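Local coordinates for protein lovastatin nonaketide synthase mokA (Monascus pilosus, PDB 6AD3) that forms the nonaketide backbone of lovastatin (monacolin K) by nine rounds of iterative polyketide synthesis, this chain being its condensation domain, at residues A[167-175]-A[193-203]; A[219-227]-A[446-454]. The protein carries 1 engineered substitution. All coordinates share one frame; numbering follows the deposited sequence.

Contact 1: residues A[167-175]-A[193-203]; sequences GAEEGYWQL and FFWGKDEHLFV. Engineered in segment 167-175: W173 (natural residue Arg).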
loop_
_atom_site.group_PDB
_atom_site.type_symbol
_atom_site.label_atom_id
_atom_site.label_comp_id
_atom_site.label_asym_id
_atom_site.label_seq_id
_atom_site.Cartn_x
_atom_site.Cartn_y
_atom_site.Cartn_z
ATOM N N GLY A 167 -6.637 -16.498 -21.038
ATOM C CA GLY A 167 -6.697 -15.232 -21.780
ATOM C C GLY A 167 -6.845 -13.993 -20.888
ATOM O O GLY A 167 -6.233 -12.951 -21.148
ATOM N N ALA A 168 -7.758 -14.067 -19.928
ATOM C CA ALA A 168 -7.953 -12.994 -18.958
ATOM C C ALA A 168 -6.662 -12.709 -18.169
ATOM O O ALA A 168 -6.259 -11.547 -18.046
ATOM C CB ALA A 168 -9.085 -13.318 -18.019
ATOM N N GLU A 169 -5.999 -13.761 -17.689
ATOM C CA GLU A 169 -4.777 -13.607 -16.927
ATOM C C GLU A 169 -3.682 -12.995 -17.791
ATOM O O GLU A 169 -2.926 -12.115 -17.353
ATOM C CB GLU A 169 -4.323 -14.943 -16.320
ATOM C CG GLU A 169 -5.172 -15.382 -15.151
ATOM C CD GLU A 169 -4.679 -16.686 -14.506
ATOM O OE1 GLU A 169 -3.462 -16.872 -14.420
ATOM O OE2 GLU A 169 -5.492 -17.429 -13.932
ATOM N N GLU A 170 -3.652 -13.362 -19.053
ATOM C CA GLU A 170 -2.683 -12.782 -19.962
ATOM C C GLU A 170 -2.919 -11.269 -20.103
ATOM O O GLU A 170 -1.973 -10.475 -20.075
ATOM C CB GLU A 170 -2.751 -13.499 -21.324
ATOM C CG GLU A 170 -1.832 -12.914 -22.358
ATOM C CD GLU A 170 -1.934 -13.628 -23.704
ATOM O OE1 GLU A 170 -2.160 -12.938 -24.724
ATOM O OE2 GLU A 170 -1.810 -14.869 -23.731
ATOM N N GLY A 171 -4.177 -10.883 -20.250
ATOM C CA GLY A 171 -4.530 -9.477 -20.330
ATOM C C GLY A 171 -4.097 -8.734 -19.059
ATOM O O GLY A 171 -3.642 -7.609 -19.118
ATOM N N TYR A 172 -4.380 -9.339 -17.917
ATOM C CA TYR A 172 -3.977 -8.777 -16.616
ATOM C C TYR A 172 -2.483 -8.476 -16.566
ATOM O O TYR A 172 -2.082 -7.377 -16.241
ATOM C CB TYR A 172 -4.394 -9.721 -15.485
ATOM C CG TYR A 172 -3.852 -9.295 -14.130
ATOM C CD1 TYR A 172 -4.556 -8.390 -13.317
ATOM C CD2 TYR A 172 -2.602 -9.718 -13.700
ATOM C CE1 TYR A 172 -4.059 -7.990 -12.082
ATOM C CE2 TYR A 172 -2.088 -9.284 -12.466
ATOM C CZ TYR A 172 -2.811 -8.398 -11.688
ATOM O OH TYR A 172 -2.321 -7.999 -10.441
ATOM N N TRP A 173 -1.657 -9.453 -16.905
ATOM C CA TRP A 173 -0.212 -9.252 -16.863
ATOM C C TRP A 173 0.295 -8.262 -17.923
ATOM O O TRP A 173 1.295 -7.564 -17.700
ATOM C CB TRP A 173 0.527 -10.600 -16.926
ATOM C CG TRP A 173 0.323 -11.436 -15.699
ATOM C CD1 TRP A 173 -0.505 -12.512 -15.565
ATOM C CD2 TRP A 173 0.788 -11.131 -14.377
ATOM N NE1 TRP A 173 -0.441 -12.997 -14.272
ATOM C CE2 TRP A 173 0.277 -12.113 -13.513
ATOM C CE3 TRP A 173 1.637 -10.147 -13.853
ATOM C CZ2 TRP A 173 0.531 -12.100 -12.137
ATOM C CZ3 TRP A 173 1.903 -10.135 -12.504
ATOM C CH2 TRP A 173 1.333 -11.085 -11.653
ATOM N N GLN A 174 -0.453 -8.084 -19.019
ATOM C CA GLN A 174 -0.167 -6.976 -19.940
ATOM C C GLN A 174 -0.449 -5.596 -19.299
ATOM O O GLN A 174 0.359 -4.659 -19.419
ATOM C CB GLN A 174 -0.989 -7.116 -21.248
ATOM C CG GLN A 174 -0.515 -8.236 -22.161
ATOM C CD GLN A 174 -1.590 -8.694 -23.176
ATOM O OE1 GLN A 174 -1.492 -9.790 -23.741
ATOM N NE2 GLN A 174 -2.619 -7.871 -23.384
ATOM N N LEU A 175 -1.514 -5.521 -18.496
ATOM C CA LEU A 175 -1.864 -4.271 -17.804
ATOM C C LEU A 175 -0.837 -3.930 -16.714
ATOM O O LEU A 175 -0.492 -2.771 -16.533
ATOM C CB LEU A 175 -3.271 -4.347 -17.216
ATOM C CG LEU A 175 -4.437 -4.371 -18.202
ATOM C CD1 LEU A 175 -5.747 -4.644 -17.473
ATOM C CD2 LEU A 175 -4.555 -3.073 -18.993
ATOM N N PHE A 193 -12.558 -8.112 -18.369
ATOM C CA PHE A 193 -12.261 -9.280 -19.260
ATOM C C PHE A 193 -13.337 -10.329 -19.024
ATOM O O PHE A 193 -13.620 -10.687 -17.888
ATOM C CB PHE A 193 -10.899 -9.914 -18.937
ATOM C CG PHE A 193 -9.722 -9.047 -19.235
ATOM C CD1 PHE A 193 -9.291 -8.852 -20.529
ATOM C CD2 PHE A 193 -8.981 -8.489 -18.192
ATOM C CE1 PHE A 193 -8.152 -8.103 -20.805
ATOM C CE2 PHE A 193 -7.866 -7.717 -18.447
ATOM C CZ PHE A 193 -7.428 -7.523 -19.730
ATOM N N PHE A 194 -13.955 -10.876 -20.097
ATOM C CA PHE A 194 -15.089 -11.769 -19.891
ATOM C C PHE A 194 -15.026 -12.961 -20.838
ATOM O O PHE A 194 -14.466 -12.862 -21.920
ATOM C CB PHE A 194 -16.417 -11.017 -20.045
ATOM C CG PHE A 194 -16.762 -10.624 -21.462
ATOM C CD1 PHE A 194 -16.264 -9.461 -22.015
ATOM C CD2 PHE A 194 -17.570 -11.442 -22.246
ATOM C CE1 PHE A 194 -16.714 -9.004 -23.218
ATOM C CE2 PHE A 194 -18.001 -11.000 -23.483
ATOM C CZ PHE A 194 -17.533 -9.802 -23.990
ATOM N N TRP A 195 -15.491 -14.098 -20.342
ATOM C CA TRP A 195 -15.431 -15.372 -21.087
ATOM C C TRP A 195 -16.458 -16.318 -20.534
ATOM O O TRP A 195 -17.038 -16.077 -19.473
ATOM C CB TRP A 195 -14.055 -15.989 -20.981
ATOM C CG TRP A 195 -13.716 -16.488 -19.609
ATOM C CD1 TRP A 195 -13.825 -17.775 -19.148
ATOM C CD2 TRP A 195 -13.069 -15.744 -18.564
ATOM N NE1 TRP A 195 -13.359 -17.855 -17.858
ATOM C CE2 TRP A 195 -12.945 -16.611 -17.457
ATOM C CE3 TRP A 195 -12.750 -14.391 -18.394
ATOM C CZ2 TRP A 195 -12.408 -16.192 -16.225
ATOM C CZ3 TRP A 195 -12.265 -13.969 -17.170
ATOM C CH2 TRP A 195 -12.057 -14.881 -16.110
ATOM N N GLY A 196 -16.618 -17.461 -21.205
ATOM C CA GLY A 196 -17.407 -18.553 -20.660
ATOM C C GLY A 196 -18.833 -18.160 -20.351
ATOM O O GLY A 196 -19.431 -17.345 -21.059
ATOM N N LYS A 197 -19.390 -18.800 -19.342
ATOM C CA LYS A 197 -20.700 -18.487 -18.850
ATOM C C LYS A 197 -20.611 -17.463 -17.720
ATOM O O LYS A 197 -20.365 -17.813 -16.565
ATOM C CB LYS A 197 -21.382 -19.741 -18.343
ATOM C CG LYS A 197 -22.855 -19.558 -18.083
ATOM C CD LYS A 197 -23.512 -20.912 -17.822
ATOM C CE LYS A 197 -23.876 -21.089 -16.356
ATOM N NZ LYS A 197 -25.167 -20.408 -16.054
ATOM N N ASP A 198 -20.728 -16.199 -18.108
ATOM C CA ASP A 198 -20.717 -15.071 -17.156
ATOM C C ASP A 198 -19.500 -15.150 -16.239
ATOM O O ASP A 198 -19.581 -14.754 -15.095
ATOM C CB ASP A 198 -22.000 -15.019 -16.311
ATOM C CG ASP A 198 -23.240 -14.754 -17.142
ATOM O OD1 ASP A 198 -23.242 -13.865 -18.008
ATOM O OD2 ASP A 198 -24.200 -15.476 -16.953
ATOM N N GLU A 199 -18.337 -15.487 -16.792
ATOM C CA GLU A 199 -17.111 -15.290 -16.040
ATOM C C GLU A 199 -16.461 -13.940 -16.369
ATOM O O GLU A 199 -16.500 -13.463 -17.535
ATOM C CB GLU A 199 -16.094 -16.418 -16.256
ATOM C CG GLU A 199 -16.560 -17.791 -15.806
ATOM C CD GLU A 199 -16.600 -17.972 -14.310
ATOM O OE1 GLU A 199 -16.308 -17.023 -13.528
ATOM O OE2 GLU A 199 -16.989 -19.071 -13.903
ATOM N N HIS A 200 -15.795 -13.369 -15.351
ATOM C CA HIS A 200 -15.136 -12.076 -15.469
ATOM C C HIS A 200 -13.832 -12.040 -14.728
ATOM O O HIS A 200 -13.711 -12.639 -13.666
ATOM C CB HIS A 200 -16.020 -10.995 -14.851
ATOM C CG HIS A 200 -17.328 -10.849 -15.534
ATOM N ND1 HIS A 200 -17.507 -10.032 -16.621
ATOM C CD2 HIS A 200 -18.512 -11.467 -15.323
ATOM C CE1 HIS A 200 -18.742 -10.164 -17.069
ATOM N NE2 HIS A 200 -19.363 -11.056 -16.316
ATOM N N LEU A 201 -12.950 -11.161 -15.203
ATOM C CA LEU A 201 -11.857 -10.588 -14.409
ATOM C C LEU A 201 -11.873 -9.063 -14.583
ATOM O O LEU A 201 -11.633 -8.548 -15.667
ATOM C CB LEU A 201 -10.513 -11.188 -14.834
ATOM C CG LEU A 201 -9.271 -10.590 -14.172
ATOM C CD1 LEU A 201 -9.320 -10.842 -12.686
ATOM C CD2 LEU A 201 -8.016 -11.166 -14.800
ATOM N N PHE A 202 -12.349 -8.379 -13.561
ATOM C CA PHE A 202 -12.500 -6.935 -13.603
ATOM C C PHE A 202 -11.267 -6.312 -12.990
ATOM O O PHE A 202 -10.906 -6.641 -11.863
ATOM C CB PHE A 202 -13.725 -6.520 -12.802
ATOM C CG PHE A 202 -13.884 -5.037 -12.671
ATOM C CD1 PHE A 202 -13.800 -4.239 -13.782
ATOM C CD2 PHE A 202 -14.068 -4.455 -11.445
ATOM C CE1 PHE A 202 -13.893 -2.864 -13.677
ATOM C CE2 PHE A 202 -14.198 -3.078 -11.328
ATOM C CZ PHE A 202 -13.996 -2.282 -12.437
ATOM N N VAL A 203 -10.553 -5.521 -13.780
ATOM C CA VAL A 203 -9.269 -5.003 -13.394
ATOM C C VAL A 203 -9.355 -3.482 -13.261
ATOM O O VAL A 203 -9.769 -2.774 -14.201
ATOM C CB VAL A 203 -8.164 -5.375 -14.431
ATOM C CG1 VAL A 203 -6.772 -4.870 -13.982
ATOM C CG2 VAL A 203 -8.122 -6.879 -14.673
#
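The methyl of A168 fits into a recess walled by F193, W195 and L201, the side chains that this hairpin turns up at helix 167-175. Its tightest approach is to the indole, at 3.4 Å from A168 CB to W195 CZ3; the β-carbons of A168 and F193 lie 4.0 Å apart. W195 comes at the methyl obliquely, its CG set between the backbone N and the carbonyl carbon (chi1 69°), while E199 CB covers a face of the indole. Aliphatic contacts continue along the helix. L201 CD2 rests against Y172 CB, and L175 and V203 meet tip to tip, CD1 to CG1 at 3.6 Å. V203 CG2 also touches the edge of the Y172 ring.

A second group sets side chain against backbone. The F193 ring pushes in where G171 has no side chain, so that F193 CZ reaches G171 CA at 3.5 Å; one ring face carries A168 O, a carbonyl already bonded to Y172 N. Glycine and alanine thus suit the helix face that lies closest to the strands. The axes of the helix and strand 193-195 approach to 8.6 Å at 171°, the antiparallel course expected within the beta-alpha-beta crossover 157-161, 165-176, 188-195.

Polar bonding runs within the segments or outward. F193 and L201 form a hydrogen-bonded antiparallel pair, and Y172 carries its hydroxyl past the hairpin to T460 and the carbonyl of T101, on other strands of the sheet.

With no hydrogen bond between helix and hairpin, their fit depends on shape: the small residues A168 and G171 let the F193 and W195 rings come close, the methyls of L175, L201 and V203 pack alongside, and one tyrosine adds a polar tie at its far end.

Contact 2: residues A[219-227]-A[446-454]; sequences IFVEASQLY and SGSIGSAKM
F220 leaves helix 219-227 toward the incoming segment, and its CB lies 3.9 Å from G447 CA. Further out, CD2 has two neighbours. G447 O sits in the ring plane at the edge, 3.5 Å from F220 CD2, a carbonyl buried here with no hydrogen-bond partner in the model. The methyl CE of M454 approaches obliquely, 3.6 Å from F220 CD2, and is almost as near to CE2. Farther along, the ring packs edge-to-face with F202 and against M104 and M106, so phenylalanine fills the space between helix and sheet. Because G447 has no side chain, the backbones can close to 4.3 Å between V221 CA and G447 CA.

In the two-lobed condensation-domain fold, 446-454 lies on the connection from strand 435-440 of one sheet to strand 453-460, at the edge of another, whose first residues it includes, and helix 213-227 covers its approach. I449 to A452 make a type II' turn on the way; glycine suits the second position, where G450 has phi 63°.

S224 is small enough to let the segment pass, and its OG, anti to the backbone N (chi1 178°), donates to S448 O. The modelled 2.5 Å between S224 OG and S448 O is very short, and its exact value is doubtful. A water bridges the backbones beside it, donating to S224 O and accepting from G450 N. At the helix end Y227 takes I449 CG2 over one ring face, while G450 CA comes obliquely to within 3.3 Å of Y227 CE1; the tyrosine hydroxyl continues to the backbone N of D111, and R114 makes a cation-pi contact with the ring.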
loop_
_atom_site.group_PDB
_atom_site.type_symbol
_atom_site.label_atom_id
_atom_site.label_comp_id
_atom_site.label_asym_id
_atom_site.label_seq_id
_atom_site.Cartn_x
_atom_site.Cartn_y
_atom_site.Cartn_z
ATOM N N ILE A 219 -13.922 2.873 -6.059
ATOM C CA ILE A 219 -14.335 2.706 -7.471
ATOM C C ILE A 219 -15.362 1.568 -7.595
ATOM O O ILE A 219 -16.390 1.711 -8.291
ATOM C CB ILE A 219 -13.105 2.412 -8.369
ATOM C CG1 ILE A 219 -12.271 3.697 -8.509
ATOM C CG2 ILE A 219 -13.538 1.873 -9.718
ATOM C CD1 ILE A 219 -10.863 3.492 -9.023
ATOM N N PHE A 220 -15.054 0.416 -6.985
ATOM C CA PHE A 220 -15.944 -0.733 -7.047
ATOM C C PHE A 220 -17.298 -0.339 -6.463
ATOM O O PHE A 220 -18.337 -0.609 -7.041
ATOM C CB PHE A 220 -15.374 -1.916 -6.261
ATOM C CG PHE A 220 -14.458 -2.841 -7.053
ATOM C CD1 PHE A 220 -13.092 -2.520 -7.263
ATOM C CD2 PHE A 220 -14.871 -4.156 -7.365
ATOM C CE1 PHE A 220 -12.181 -3.465 -7.831
ATOM C CE2 PHE A 220 -13.938 -5.105 -7.890
ATOM C CZ PHE A 220 -12.565 -4.818 -7.961
ATOM N N VAL A 221 -17.285 0.274 -5.292
ATOM C CA VAL A 221 -18.518 0.642 -4.617
ATOM C C VAL A 221 -19.366 1.656 -5.408
ATOM O O VAL A 221 -20.579 1.516 -5.504
ATOM C CB VAL A 221 -18.196 1.128 -3.170
ATOM C CG1 VAL A 221 -19.359 1.872 -2.575
ATOM C CG2 VAL A 221 -17.802 -0.051 -2.333
ATOM N N GLU A 222 -18.727 2.669 -5.997
ATOM C CA GLU A 222 -19.448 3.623 -6.827
ATOM C C GLU A 222 -19.998 2.972 -8.075
ATOM O O GLU A 222 -21.162 3.183 -8.425
ATOM C CB GLU A 222 -18.589 4.834 -7.171
ATOM C CG GLU A 222 -18.364 5.781 -5.979
ATOM C CD GLU A 222 -17.911 7.197 -6.381
ATOM O OE1 GLU A 222 -17.800 8.025 -5.474
ATOM O OE2 GLU A 222 -17.819 7.517 -7.577
ATOM N N ALA A 223 -19.192 2.133 -8.711
ATOM C CA ALA A 223 -19.597 1.474 -9.945
ATOM C C ALA A 223 -20.756 0.489 -9.716
ATOM O O ALA A 223 -21.726 0.492 -10.475
ATOM C CB ALA A 223 -18.415 0.743 -10.556
ATOM N N SER A 224 -20.712 -0.215 -8.596
ATOM C CA SER A 224 -21.776 -1.128 -8.203
ATOM C C SER A 224 -23.082 -0.371 -8.002
ATOM O O SER A 224 -24.155 -0.809 -8.483
ATOM C CB SER A 224 -21.404 -1.840 -6.899
ATOM O OG SER A 224 -22.460 -2.710 -6.459
ATOM N N GLN A 225 -23.019 0.688 -7.203
ATOM C CA GLN A 225 -24.227 1.460 -6.911
ATOM C C GLN A 225 -24.799 2.039 -8.192
ATOM O O GLN A 225 -26.003 1.970 -8.427
ATOM C CB GLN A 225 -23.929 2.572 -5.926
ATOM C CG GLN A 225 -23.756 2.093 -4.518
ATOM C CD GLN A 225 -23.472 3.211 -3.600
ATOM O OE1 GLN A 225 -24.384 3.753 -2.958
ATOM N NE2 GLN A 225 -22.226 3.638 -3.588
ATOM N N LEU A 226 -23.936 2.607 -9.044
ATOM C CA LEU A 226 -24.417 3.227 -10.287
ATOM C C LEU A 226 -25.033 2.195 -11.210
ATOM O O LEU A 226 -26.142 2.373 -11.710
ATOM C CB LEU A 226 -23.302 3.937 -11.015
ATOM C CG LEU A 226 -22.886 5.277 -10.417
ATOM C CD1 LEU A 226 -21.527 5.686 -10.904
ATOM C CD2 LEU A 226 -23.905 6.378 -10.675
ATOM N N TYR A 227 -24.372 1.053 -11.326
ATOM C CA TYR A 227 -24.912 -0.053 -12.098
ATOM C C TYR A 227 -26.298 -0.444 -11.582
ATOM O O TYR A 227 -27.200 -0.751 -12.366
ATOM C CB TYR A 227 -23.966 -1.241 -12.027
ATOM C CG TYR A 227 -24.394 -2.453 -12.834
ATOM C CD1 TYR A 227 -25.299 -3.368 -12.332
ATOM C CD2 TYR A 227 -23.827 -2.709 -14.059
ATOM C CE1 TYR A 227 -25.664 -4.502 -13.068
ATOM C CE2 TYR A 227 -24.175 -3.815 -14.802
ATOM C CZ TYR A 227 -25.063 -4.735 -14.294
ATOM O OH TYR A 227 -25.408 -5.849 -15.055
ATOM N N SER A 446 -18.536 -5.679 -0.598
ATOM C CA SER A 446 -19.290 -4.413 -0.595
ATOM C C SER A 446 -19.304 -3.772 -1.992
ATOM O O SER A 446 -20.234 -3.063 -2.335
ATOM C CB SER A 446 -18.689 -3.458 0.411
ATOM O OG SER A 446 -18.828 -4.022 1.685
ATOM N N GLY A 447 -18.277 -4.082 -2.797
ATOM C CA GLY A 447 -18.209 -3.619 -4.219
ATOM C C GLY A 447 -18.616 -4.656 -5.266
ATOM O O GLY A 447 -18.266 -4.531 -6.410
ATOM N N SER A 448 -19.485 -5.595 -4.908
ATOM C CA SER A 448 -19.979 -6.589 -5.912
ATOM C C SER A 448 -20.916 -5.954 -6.889
ATOM O O SER A 448 -21.579 -5.021 -6.549
ATOM C CB SER A 448 -20.664 -7.725 -5.246
ATOM O OG SER A 448 -19.801 -8.260 -4.313
ATOM N N ILE A 449 -20.894 -6.425 -8.143
ATOM C CA ILE A 449 -21.455 -5.668 -9.272
ATOM C C ILE A 449 -22.463 -6.526 -9.983
ATOM O O ILE A 449 -22.143 -7.641 -10.413
ATOM C CB ILE A 449 -20.384 -5.263 -10.306
ATOM C CG1 ILE A 449 -19.390 -4.284 -9.719
ATOM C CG2 ILE A 449 -21.027 -4.678 -11.551
ATOM C CD1 ILE A 449 -18.167 -4.068 -10.580
ATOM N N GLY A 450 -23.692 -6.033 -10.074
ATOM C CA GLY A 450 -24.750 -6.747 -10.760
ATOM C C GLY A 450 -25.040 -8.063 -10.078
ATOM O O GLY A 450 -25.174 -8.120 -8.851
ATOM N N SER A 451 -24.984 -9.152 -10.841
ATOM C CA SER A 451 -25.202 -10.471 -10.271
ATOM C C SER A 451 -23.906 -11.234 -10.174
ATOM O O SER A 451 -23.903 -12.457 -10.000
ATOM C CB SER A 451 -26.206 -11.257 -11.124
ATOM O OG SER A 451 -27.426 -10.567 -11.195
ATOM N N ALA A 452 -22.791 -10.551 -10.369
ATOM C CA ALA A 452 -21.528 -11.229 -10.289
ATOM C C ALA A 452 -21.055 -11.235 -8.835
ATOM O O ALA A 452 -21.023 -10.201 -8.192
ATOM C CB ALA A 452 -20.519 -10.553 -11.179
ATOM N N LYS A 453 -20.542 -12.374 -8.397
ATOM C CA LYS A 453 -19.947 -12.485 -7.084
ATOM C C LYS A 453 -18.448 -12.669 -7.224
ATOM O O LYS A 453 -17.985 -13.526 -7.964
ATOM C CB LYS A 453 -20.543 -13.677 -6.340
ATOM C CG LYS A 453 -22.032 -13.522 -6.023
ATOM C CD LYS A 453 -22.394 -14.191 -4.701
ATOM C CE LYS A 453 -23.077 -13.226 -3.747
ATOM N NZ LYS A 453 -24.525 -13.533 -3.613
ATOM N N MET A 454 -17.700 -11.972 -6.390
ATOM C CA MET A 454 -16.262 -12.101 -6.393
ATOM C C MET A 454 -15.788 -13.364 -5.787
ATOM O O MET A 454 -16.325 -13.830 -4.793
ATOM C CB MET A 454 -15.610 -10.948 -5.653
ATOM C CG MET A 454 -16.238 -9.669 -5.939
ATOM S SD MET A 454 -15.709 -8.519 -4.700
ATOM C CE MET A 454 -16.024 -6.994 -5.563
HETATM O O HOH W 1 -24.731 -3.653 -8.761
#

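In the fold
From the N terminus, the chain lays down strands 100-107 and 157-161, then helix 165-176; contact 1 closes a short loop of 17 residues when the chain returns through strands 188-195 and 199-206. Helix 213-227 follows directly. More than 200 residues, many of them in the other lobe, separate it from 446-454, where contact 2 closes a far longer loop. The two are in series, neither nested nor crossed, with centres about 17 Å apart. Both reach the same mixed sheet, contact 1 toward its 157-161 edge and contact 2 at its 453-460 edge. They touch through F202, which lies against F220 and, more loosely, I449: F202 CE2 is 4.2 Å from I449 CD1.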